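Local structure of autoinducer 2-binding protein LsrB (6DSP) at residues P127-Q136 with S170-I179; D218-P229 with V245-M256. The protein binds the quorum-sensing signal autoinducer-2, held here as its cyclic tetrahydroxytetrahydrofuran form, as a receptor of the bacterial solute-binding protein family. All coordinates share one frame; numbering follows the deposited sequence.

Contact 1 of 2, residues P127-Q136 with S170-I179. With PAV ((2R,4S)-2-methyl-2,3,3,4-tetrahydroxytetrahydrofuran), chain C.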
loop_
_atom_site.group_PDB
_atom_site.type_symbol
_atom_site.label_atom_id
_atom_site.label_comp_id
_atom_site.label_asym_id
_atom_site.label_seq_id
_atom_site.Cartn_x
_atom_site.Cartn_y
_atom_site.Cartn_z
ATOM N N PRO A 127 -1.624 -6.316 -8.818
ATOM C CA PRO A 127 -1.007 -5.102 -9.362
ATOM C C PRO A 127 -1.699 -4.607 -10.617
ATOM O O PRO A 127 -1.715 -3.406 -10.871
ATOM C CB PRO A 127 0.466 -5.487 -9.585
ATOM C CG PRO A 127 0.497 -6.950 -9.581
ATOM C CD PRO A 127 -0.682 -7.440 -8.748
ATOM N N GLU A 128 -2.298 -5.502 -11.394
ATOM C CA GLU A 128 -3.094 -5.043 -12.529
ATOM C C GLU A 128 -4.307 -4.248 -12.056
ATOM O O GLU A 128 -4.600 -3.169 -12.597
ATOM C CB GLU A 128 -3.494 -6.237 -13.417
ATOM C CG GLU A 128 -4.124 -5.791 -14.728
ATOM C CD GLU A 128 -4.397 -6.950 -15.678
ATOM O OE1 GLU A 128 -3.769 -8.027 -15.492
ATOM O OE2 GLU A 128 -5.234 -6.781 -16.614
ATOM N N GLN A 129 -5.024 -4.766 -11.044
ATOM C CA GLN A 129 -6.194 -4.061 -10.513
ATOM C C GLN A 129 -5.795 -2.684 -10.003
ATOM O O GLN A 129 -6.471 -1.678 -10.263
ATOM C CB GLN A 129 -6.787 -4.825 -9.307
ATOM C CG GLN A 129 -7.663 -6.016 -9.583
ATOM C CD GLN A 129 -8.178 -6.580 -8.265
ATOM O OE1 GLN A 129 -7.415 -6.770 -7.282
ATOM N NE2 GLN A 129 -9.472 -6.826 -8.216
ATOM N N LEU A 130 -4.723 -2.631 -9.211
ATOM C CA LEU A 130 -4.386 -1.390 -8.524
ATOM C C LEU A 130 -3.728 -0.400 -9.477
ATOM O O LEU A 130 -4.043 0.798 -9.437
ATOM C CB LEU A 130 -3.509 -1.688 -7.298
ATOM C CG LEU A 130 -4.279 -2.416 -6.191
ATOM C CD1 LEU A 130 -3.355 -3.126 -5.222
ATOM C CD2 LEU A 130 -5.184 -1.426 -5.448
ATOM N N GLY A 131 -2.854 -0.877 -10.380
ATOM C CA GLY A 131 -2.313 0.022 -11.384
ATOM C C GLY A 131 -3.391 0.631 -12.265
ATOM O O GLY A 131 -3.383 1.838 -12.524
ATOM N N GLN A 132 -4.364 -0.190 -12.700
ATOM C CA GLN A 132 -5.438 0.328 -13.548
ATOM C C GLN A 132 -6.365 1.254 -12.760
ATOM O O GLN A 132 -6.835 2.261 -13.290
ATOM C CB GLN A 132 -6.182 -0.846 -14.164
ATOM C CG GLN A 132 -5.280 -1.554 -15.151
ATOM C CD GLN A 132 -5.862 -2.785 -15.767
ATOM O OE1 GLN A 132 -5.114 -3.641 -16.268
ATOM N NE2 GLN A 132 -7.186 -2.891 -15.769
ATOM N N MET A 133 -6.621 0.936 -11.474
ATOM C CA MET A 133 -7.422 1.826 -10.642
ATOM C C MET A 133 -6.789 3.208 -10.565
ATOM O O MET A 133 -7.497 4.218 -10.694
ATOM C CB MET A 133 -7.541 1.225 -9.243
ATOM C CG MET A 133 -8.334 2.078 -8.275
ATOM S SD MET A 133 -8.236 1.248 -6.670
ATOM C CE MET A 133 -9.142 2.424 -5.650
ATOM N N LEU A 134 -5.464 3.282 -10.360
ATOM C CA LEU A 134 -4.783 4.579 -10.301
ATOM C C LEU A 134 -4.981 5.367 -11.586
ATOM O O LEU A 134 -5.353 6.556 -11.555
ATOM C CB LEU A 134 -3.297 4.369 -10.012
ATOM C CG LEU A 134 -3.048 3.927 -8.565
ATOM C CD1 LEU A 134 -1.708 3.235 -8.544
ATOM C CD2 LEU A 134 -3.032 5.107 -7.595
ATOM N N VAL A 135 -4.752 4.717 -12.728
ATOM C CA VAL A 135 -4.889 5.398 -14.008
ATOM C C VAL A 135 -6.330 5.832 -14.241
ATOM O O VAL A 135 -6.579 6.947 -14.726
ATOM C CB VAL A 135 -4.366 4.501 -15.145
ATOM C CG1 VAL A 135 -4.616 5.179 -16.478
ATOM C CG2 VAL A 135 -2.878 4.183 -14.927
ATOM N N GLN A 136 -7.301 4.972 -13.881
ATOM C CA GLN A 136 -8.709 5.306 -14.101
ATOM C C GLN A 136 -9.148 6.489 -13.252
ATOM O O GLN A 136 -9.916 7.341 -13.712
ATOM C CB GLN A 136 -9.590 4.092 -13.811
ATOM C CG GLN A 136 -11.060 4.375 -14.087
ATOM C CD GLN A 136 -11.328 4.533 -15.582
ATOM O OE1 GLN A 136 -10.894 3.711 -16.396
ATOM N NE2 GLN A 136 -12.034 5.594 -15.951
ATOM N N SER A 170 5.211 -2.628 -8.205
ATOM C CA SER A 170 4.403 -3.515 -9.038
ATOM C C SER A 170 3.243 -2.755 -9.659
ATOM O O SER A 170 2.869 -3.025 -10.810
ATOM C CB SER A 170 3.941 -4.755 -8.256
ATOM O OG SER A 170 2.908 -4.484 -7.326
ATOM N N TRP A 171 2.683 -1.785 -8.936
ATOM C CA TRP A 171 1.603 -0.987 -9.501
ATOM C C TRP A 171 2.103 -0.069 -10.605
ATOM O O TRP A 171 1.408 0.122 -11.598
ATOM C CB TRP A 171 0.899 -0.180 -8.414
ATOM C CG TRP A 171 0.484 -0.984 -7.221
ATOM C CD1 TRP A 171 0.256 -2.315 -7.143
ATOM C CD2 TRP A 171 0.350 -0.473 -5.889
ATOM N NE1 TRP A 171 -0.026 -2.677 -5.844
ATOM C CE2 TRP A 171 0.034 -1.556 -5.058
ATOM C CE3 TRP A 171 0.465 0.806 -5.319
ATOM C CZ2 TRP A 171 -0.180 -1.397 -3.685
ATOM C CZ3 TRP A 171 0.278 0.950 -3.955
ATOM C CH2 TRP A 171 -0.037 -0.151 -3.153
ATOM N N GLN A 172 3.269 0.556 -10.419
ATOM C CA GLN A 172 3.839 1.415 -11.445
ATOM C C GLN A 172 4.084 0.622 -12.715
ATOM O O GLN A 172 3.723 1.069 -13.802
ATOM C CB GLN A 172 5.120 2.066 -10.921
ATOM C CG GLN A 172 5.660 3.173 -11.777
ATOM C CD GLN A 172 6.602 2.757 -12.873
ATOM O OE1 GLN A 172 6.756 1.603 -13.175
ATOM N NE2 GLN A 172 7.214 3.744 -13.494
ATOM N N VAL A 173 4.604 -0.586 -12.584
ATOM C CA VAL A 173 4.886 -1.385 -13.778
ATOM C C VAL A 173 3.602 -1.685 -14.532
ATOM O O VAL A 173 3.536 -1.550 -15.761
ATOM C CB VAL A 173 5.647 -2.665 -13.396
ATOM C CG1 VAL A 173 5.672 -3.619 -14.557
ATOM C CG2 VAL A 173 7.059 -2.312 -12.950
ATOM N N GLU A 174 2.560 -2.099 -13.813
ATOM C CA GLU A 174 1.301 -2.427 -14.474
ATOM C C GLU A 174 0.587 -1.181 -14.969
ATOM O O GLU A 174 -0.020 -1.212 -16.055
ATOM C CB GLU A 174 0.406 -3.211 -13.524
ATOM C CG GLU A 174 0.920 -4.638 -13.266
ATOM C CD GLU A 174 1.121 -5.400 -14.563
ATOM O OE1 GLU A 174 0.219 -5.340 -15.414
ATOM O OE2 GLU A 174 2.204 -5.999 -14.742
ATOM N N GLY A 175 0.645 -0.082 -14.217
ATOM C CA GLY A 175 0.019 1.151 -14.666
ATOM C C GLY A 175 0.680 1.700 -15.915
ATOM O O GLY A 175 -0.000 2.177 -16.824
ATOM N N GLU A 176 2.008 1.612 -15.988
ATOM C CA GLU A 176 2.713 2.055 -17.185
ATOM C C GLU A 176 2.349 1.202 -18.391
ATOM O O GLU A 176 2.180 1.732 -19.491
ATOM C CB GLU A 176 4.229 2.041 -16.973
ATOM C CG GLU A 176 4.765 3.191 -16.142
ATOM C CD GLU A 176 4.665 4.519 -16.893
ATOM O OE1 GLU A 176 3.680 5.207 -16.693
ATOM O OE2 GLU A 176 5.527 4.857 -17.742
ATOM N N LYS A 177 2.267 -0.122 -18.225
ATOM C CA LYS A 177 1.852 -0.971 -19.342
ATOM C C LYS A 177 0.454 -0.590 -19.815
ATOM O O LYS A 177 0.185 -0.531 -21.028
ATOM C CB LYS A 177 1.879 -2.436 -18.902
ATOM C CG LYS A 177 3.245 -3.047 -18.724
ATOM C CD LYS A 177 3.052 -4.491 -18.259
ATOM C CE LYS A 177 4.345 -5.163 -17.888
ATOM N NZ LYS A 177 4.060 -6.437 -17.135
ATOM N N TYR A 178 -0.443 -0.321 -18.876
ATOM C CA TYR A 178 -1.815 0.040 -19.202
ATOM C C TYR A 178 -1.862 1.370 -19.937
ATOM O O TYR A 178 -2.546 1.498 -20.963
ATOM C CB TYR A 178 -2.624 0.080 -17.913
ATOM C CG TYR A 178 -4.097 0.416 -18.038
ATOM C CD1 TYR A 178 -5.004 -0.479 -18.615
ATOM C CD2 TYR A 178 -4.588 1.616 -17.540
ATOM C CE1 TYR A 178 -6.336 -0.179 -18.692
ATOM C CE2 TYR A 178 -5.913 1.917 -17.617
ATOM C CZ TYR A 178 -6.792 1.020 -18.192
ATOM O OH TYR A 178 -8.125 1.301 -18.245
ATOM N N ILE A 179 -1.137 2.372 -19.437
ATOM C CA ILE A 179 -1.091 3.670 -20.117
ATOM C C ILE A 179 -0.554 3.518 -21.530
ATOM O O ILE A 179 -1.105 4.073 -22.489
ATOM C CB ILE A 179 -0.248 4.680 -19.313
ATOM C CG1 ILE A 179 -0.982 5.064 -18.021
ATOM C CG2 ILE A 179 0.068 5.924 -20.160
ATOM C CD1 ILE A 179 -0.120 5.843 -17.037
HETATM O O2 PAV C . 0.005 3.195 -1.149
HETATM C C2 PAV C . 0.170 2.775 0.221
HETATM C C1 PAV C . -1.080 3.057 1.084
HETATM O O5 PAV C . 1.196 3.768 0.781
HETATM C C5 PAV C . 1.809 3.154 1.830
HETATM C C4 PAV C . 1.371 1.678 1.831
HETATM O O4 PAV C . 2.492 0.825 2.044
HETATM C C3 PAV C . 0.722 1.548 0.450
HETATM O O3 PAV C . -0.273 0.560 0.466
HETATM O O13 PAV C . 1.704 1.273 -0.524
HETATM O O HOH W 1 -8.675 3.960 -17.806
#

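Contact 2 of 2, residues D218-P229 with V245-M256. With PAV ((2R,4S)-2-methyl-2,3,3,4-tetrahydroxytetrahydrofuran), chain C.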
loop_
_atom_site.group_PDB
_atom_site.type_symbol
_atom_site.label_atom_id
_atom_site.label_comp_id
_atom_site.label_asym_id
_atom_site.label_seq_id
_atom_site.Cartn_x
_atom_site.Cartn_y
_atom_site.Cartn_z
ATOM N N ASP A 218 0.054 17.518 -16.330
ATOM C CA ASP A 218 -1.390 17.367 -16.227
ATOM C C ASP A 218 -1.822 16.453 -15.095
ATOM O O ASP A 218 -2.893 16.666 -14.504
ATOM C CB ASP A 218 -1.966 16.760 -17.521
ATOM C CG ASP A 218 -1.910 17.723 -18.690
ATOM O OD1 ASP A 218 -2.502 18.825 -18.582
ATOM O OD2 ASP A 218 -1.251 17.369 -19.693
ATOM N N LEU A 219 -1.030 15.433 -14.793
ATOM C CA LEU A 219 -1.439 14.373 -13.875
ATOM C C LEU A 219 -0.230 13.913 -13.082
ATOM O O LEU A 219 0.822 13.609 -13.668
ATOM C CB LEU A 219 -1.972 13.184 -14.719
ATOM C CG LEU A 219 -2.215 11.876 -13.981
ATOM C CD1 LEU A 219 -3.329 12.043 -12.925
ATOM C CD2 LEU A 219 -2.515 10.775 -14.988
ATOM N N ILE A 220 -0.386 13.815 -11.764
ATOM C CA ILE A 220 0.663 13.235 -10.908
ATOM C C ILE A 220 0.034 12.076 -10.163
ATOM O O ILE A 220 -0.919 12.281 -9.402
ATOM C CB ILE A 220 1.251 14.263 -9.917
ATOM C CG1 ILE A 220 1.670 15.555 -10.650
ATOM C CG2 ILE A 220 2.460 13.605 -9.165
ATOM C CD1 ILE A 220 2.093 16.670 -9.711
ATOM N N ILE A 221 0.537 10.862 -10.417
ATOM C CA ILE A 221 -0.017 9.653 -9.802
ATOM C C ILE A 221 0.815 9.373 -8.557
ATOM O O ILE A 221 1.988 9.011 -8.663
ATOM C CB ILE A 221 0.020 8.446 -10.763
ATOM C CG1 ILE A 221 -0.725 8.766 -12.090
ATOM C CG2 ILE A 221 -0.593 7.238 -10.075
ATOM C CD1 ILE A 221 -0.530 7.668 -13.141
ATOM N N CYS A 222 0.192 9.509 -7.394
ATOM C CA CYS A 222 0.892 9.427 -6.104
ATOM C C CYS A 222 0.479 8.142 -5.387
ATOM O O CYS A 222 -0.325 8.184 -4.446
ATOM C CB CYS A 222 0.529 10.649 -5.261
ATOM S SG CYS A 222 1.078 12.179 -6.056
ATOM N N ASN A 223 1.042 7.000 -5.827
ATOM C CA ASN A 223 0.688 5.687 -5.290
ATOM C C ASN A 223 1.403 5.368 -3.977
ATOM O O ASN A 223 2.054 4.330 -3.840
ATOM C CB ASN A 223 0.950 4.588 -6.328
ATOM C CG ASN A 223 2.356 4.672 -6.951
ATOM O OD1 ASN A 223 2.816 5.755 -7.344
ATOM N ND2 ASN A 223 3.001 3.527 -7.096
ATOM N N ASP A 224 1.269 6.277 -3.005
ATOM C CA ASP A 224 1.898 6.153 -1.699
ATOM C C ASP A 224 1.190 7.112 -0.747
ATOM O O ASP A 224 0.893 8.256 -1.107
ATOM C CB ASP A 224 3.382 6.482 -1.786
ATOM C CG ASP A 224 4.011 6.598 -0.401
ATOM O OD1 ASP A 224 4.202 5.535 0.237
ATOM O OD2 ASP A 224 4.250 7.742 0.058
ATOM N N SER A 225 0.952 6.646 0.485
ATOM C CA SER A 225 0.163 7.366 1.477
ATOM C C SER A 225 0.845 8.627 2.021
ATOM O O SER A 225 0.179 9.415 2.704
ATOM C CB SER A 225 -0.251 6.467 2.627
ATOM O OG SER A 225 0.869 6.097 3.388
ATOM N N THR A 226 2.141 8.807 1.771
ATOM C CA THR A 226 2.856 10.029 2.106
ATOM C C THR A 226 2.964 10.939 0.892
ATOM O O THR A 226 2.731 12.153 0.984
ATOM C CB THR A 226 4.278 9.712 2.634
ATOM O OG1 THR A 226 4.214 8.722 3.658
ATOM C CG2 THR A 226 4.895 10.938 3.237
ATOM N N ALA A 227 3.300 10.365 -0.263
ATOM C CA ALA A 227 3.401 11.182 -1.473
ATOM C C ALA A 227 2.099 11.888 -1.807
ATOM O O ALA A 227 2.121 13.032 -2.264
ATOM C CB ALA A 227 3.799 10.310 -2.652
ATOM N N LEU A 228 0.945 11.224 -1.615
ATOM C CA LEU A 228 -0.317 11.851 -2.005
ATOM C C LEU A 228 -0.623 13.105 -1.193
ATOM O O LEU A 228 -0.834 14.169 -1.792
ATOM C CB LEU A 228 -1.453 10.818 -1.980
ATOM C CG LEU A 228 -2.815 11.449 -2.319
ATOM C CD1 LEU A 228 -2.822 12.152 -3.705
ATOM C CD2 LEU A 228 -3.920 10.407 -2.262
ATOM N N PRO A 229 -0.650 13.072 0.149
ATOM C CA PRO A 229 -0.891 14.332 0.878
ATOM C C PRO A 229 0.239 15.323 0.699
ATOM O O PRO A 229 -0.011 16.532 0.657
ATOM C CB PRO A 229 -1.070 13.888 2.333
ATOM C CG PRO A 229 -0.396 12.497 2.404
ATOM C CD PRO A 229 -0.669 11.888 1.035
ATOM N N VAL A 245 -4.349 21.185 -12.089
ATOM C CA VAL A 245 -3.545 19.976 -12.217
ATOM C C VAL A 245 -4.308 18.846 -11.550
ATOM O O VAL A 245 -5.048 19.066 -10.579
ATOM C CB VAL A 245 -2.153 20.171 -11.574
ATOM C CG1 VAL A 245 -2.273 20.430 -10.048
ATOM C CG2 VAL A 245 -1.262 18.967 -11.847
ATOM N N THR A 246 -4.150 17.633 -12.082
ATOM C CA THR A 246 -4.840 16.491 -11.513
ATOM C C THR A 246 -3.870 15.657 -10.694
ATOM O O THR A 246 -2.864 15.175 -11.209
ATOM C CB THR A 246 -5.500 15.627 -12.585
ATOM O OG1 THR A 246 -6.512 16.415 -13.264
ATOM C CG2 THR A 246 -6.112 14.366 -11.978
ATOM N N ILE A 247 -4.186 15.489 -9.411
ATOM C CA ILE A 247 -3.411 14.680 -8.481
ATOM C C ILE A 247 -4.320 13.562 -8.007
ATOM O O ILE A 247 -5.458 13.820 -7.605
ATOM C CB ILE A 247 -2.942 15.538 -7.294
ATOM C CG1 ILE A 247 -1.940 16.598 -7.770
ATOM C CG2 ILE A 247 -2.327 14.637 -6.196
ATOM C CD1 ILE A 247 -1.812 17.781 -6.838
ATOM N N THR A 248 -3.823 12.327 -8.051
ATOM C CA THR A 248 -4.574 11.225 -7.468
ATOM C C THR A 248 -3.573 10.260 -6.870
ATOM O O THR A 248 -2.362 10.482 -6.954
ATOM C CB THR A 248 -5.500 10.547 -8.493
ATOM O OG1 THR A 248 -6.439 9.718 -7.800
ATOM C CG2 THR A 248 -4.722 9.743 -9.530
ATOM N N GLY A 249 -4.067 9.197 -6.243
ATOM C CA GLY A 249 -3.169 8.286 -5.565
ATOM C C GLY A 249 -3.910 7.513 -4.503
ATOM O O GLY A 249 -5.135 7.402 -4.539
ATOM N N PHE A 250 -3.131 6.956 -3.572
ATOM C CA PHE A 250 -3.675 6.146 -2.489
ATOM C C PHE A 250 -3.363 6.779 -1.133
ATOM O O PHE A 250 -2.183 7.040 -0.826
ATOM C CB PHE A 250 -3.058 4.745 -2.502
ATOM C CG PHE A 250 -3.487 3.869 -3.670
ATOM C CD1 PHE A 250 -4.788 3.942 -4.235
ATOM C CD2 PHE A 250 -2.596 2.922 -4.167
ATOM C CE1 PHE A 250 -5.151 3.081 -5.273
ATOM C CE2 PHE A 250 -2.960 2.052 -5.197
ATOM C CZ PHE A 250 -4.241 2.137 -5.751
ATOM N N ALA A 251 -4.390 6.928 -0.288
ATOM C CA ALA A 251 -4.186 7.348 1.096
ATOM C C ALA A 251 -5.479 7.115 1.850
ATOM O O ALA A 251 -6.563 7.118 1.261
ATOM C CB ALA A 251 -3.771 8.825 1.199
ATOM N N SER A 252 -5.362 6.912 3.164
ATOM C CA SER A 252 -6.557 6.779 3.978
ATOM C C SER A 252 -7.344 8.095 3.951
ATOM O O SER A 252 -6.768 9.186 3.877
ATOM C CB SER A 252 -6.226 6.284 5.393
ATOM O OG SER A 252 -5.168 7.028 5.990
ATOM N N PRO A 253 -8.673 8.019 3.990
ATOM C CA PRO A 253 -9.476 9.206 3.650
ATOM C C PRO A 253 -9.376 10.354 4.636
ATOM O O PRO A 253 -9.402 11.514 4.200
ATOM C CB PRO A 253 -10.898 8.642 3.536
ATOM C CG PRO A 253 -10.861 7.357 4.365
ATOM C CD PRO A 253 -9.486 6.798 4.147
ATOM N N ASN A 254 -9.276 10.086 5.948
ATOM C CA ASN A 254 -9.204 11.219 6.868
ATOM C C ASN A 254 -8.025 12.130 6.534
ATOM O O ASN A 254 -8.127 13.352 6.703
ATOM C CB ASN A 254 -9.105 10.761 8.327
ATOM C CG ASN A 254 -10.420 10.238 8.887
ATOM O OD1 ASN A 254 -11.446 10.202 8.209
ATOM N ND2 ASN A 254 -10.387 9.810 10.151
ATOM N N SER A 255 -6.906 11.564 6.052
ATOM C CA SER A 255 -5.734 12.379 5.781
ATOM C C SER A 255 -5.931 13.302 4.590
ATOM O O SER A 255 -5.149 14.243 4.421
ATOM C CB SER A 255 -4.483 11.511 5.585
ATOM O OG SER A 255 -4.551 10.816 4.352
ATOM N N MET A 256 -6.950 13.052 3.747
ATOM C CA MET A 256 -7.150 13.828 2.528
ATOM C C MET A 256 -8.399 14.685 2.542
ATOM O O MET A 256 -8.588 15.458 1.598
ATOM C CB MET A 256 -7.208 12.920 1.289
ATOM C CG MET A 256 -5.967 12.053 1.079
ATOM S SD MET A 256 -4.452 13.032 0.867
ATOM C CE MET A 256 -4.867 13.962 -0.640
HETATM O O2 PAV C . 0.005 3.195 -1.149
HETATM C C2 PAV C . 0.170 2.775 0.221
HETATM C C1 PAV C . -1.080 3.057 1.084
HETATM O O5 PAV C . 1.196 3.768 0.781
HETATM C C5 PAV C . 1.809 3.154 1.830
HETATM C C4 PAV C . 1.371 1.678 1.831
HETATM O O4 PAV C . 2.492 0.825 2.044
HETATM C C3 PAV C . 0.722 1.548 0.450
HETATM O O3 PAV C . -0.273 0.560 0.466
HETATM O O13 PAV C . 1.704 1.273 -0.524
HETATM O O HOH W 2 -1.788 9.740 4.510
#

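Contact 1 of 2, residues P127-Q136 with S170-I179
Trp171 packs against Leu130, with Gly131, Leu134 and Pro127 completing the hole that receives it. Trp171 CB lies 4.3 Å from Leu134 CD1. Its CG is anti to the carbonyl carbon (chi1 -50°), which lays the indole alongside Leu130. Trp171 CD1 meets Pro127 CA at the ring edge, 3.8 Å away. Leu130 CB sits over the face of the five-membered ring, 3.9 Å from its centroid, in a CH-pi contact. Leu130 CD1 approaches Trp171 NE1 and CE2. The far rim reaches the ligand: CH2 of Trp171 is 3.5 Å from O13 of the bound autoinducer.

Further along, Gln132 CG lies over the face of the Tyr178 ring, 3.7 Å from the centroid. Val135 CG1 meets the edge of the same ring. The other branch, Val135 CG2, packs on Ile179 CG1 at 3.7 Å. A water bridges Gln136 OE1 and Tyr178 OH, while Gln136 NE2 is hydrogen-bonded to Asp140 OD1. No direct hydrogen bond joins the segments.

The axes of 127-136 and 170-179 cross at -60° and come within 7.6 Å. The closest backbone approach is at Gly131 and Gly175, whose CA atoms are 4.2 Å apart. Gly131 CA also lies against Trp171 O. Helices 127-144 and 166-182 pack together beside the four-stranded parallel sheet. Leu134 and Ile179 reach its strand 155-160.

Contact 2 of 2, residues D218-P229 with V245-M256
Leu228 packs on Ile247, Gly249 and Ala251, its two methyls turned to different neighbours. CG is anti to the backbone N (chi1 177°), which carries the branches toward 245-256. Leu228 CD1 meets Ile247 CG2 at 3.6 Å, the two side chains crossing at a slant. CD2 rests on the backbone of Gly249 and Phe250 and on Ala251 CB. Met256 is bent at chi2 and chi3, and this curl brings its CE to Leu228 CG at 3.7 Å. Its SD packs on Pro229 CB, with the two side chains roughly perpendicular.

Strands 219-222 and 246-249 are parallel neighbours in register. Leu219 CD1 meets Thr246 CG2 on the face shared with Ile221 and Thr248. Cys222 SG and Ile247 CG2 meet on the other face. Five backbone hydrogen bonds join the segments, from Thr246 N to Asp218 O through to Phe250 N to Cys222 O. Gly249 CA makes a CA-H...O contact of 3.1 Å with Cys222 O. The Gly249 backbone adopts angles suited to glycine (phi 157°, psi -161°).

Beyond the strands, Asp224 caps the start of the next helix. Its OD2 accepts from Thr226 N and from Ala227 N (2.8 Å), the second on the anti side and the first from above the carboxylate plane. Asp224 OD1 accepts from Gln168. Ser225 N donates to autoinducer O5 at 2.9 Å, while Phe250 presents its ring edge to O2.

This is a beta-alpha-beta unit whose loops after the C-terminal strand ends form part of the ligand site. Apolar packing and strand bonds hold its frame. The cap probably steadies the turn that presents Ser225 N, and the nearby helix start may help polarise that N-H.

Contact 1 and contact 2 follow one another along the chain, with centres about 15 Å apart, and meet at Phe250. Its ring packs edge-to-face with Trp171, where Phe250 CD2 lies 3.5 Å from Trp171 CZ3. Leu134 CG is also 3.5 Å from Phe250 CZ, and Leu130 touches the same end of the ring. Leu134 CD1 further reaches Asn223 CB at 3.7 Å. The helix pair of contact 1 therefore packs on the loops that follow the two strands of contact 2. Both border the autoinducer: contact 1 gives an indole rim, contact 2 a backbone donor. Lys29, Asp110, Asp167 and Gln168 add further hydrogen bonds to the ligand.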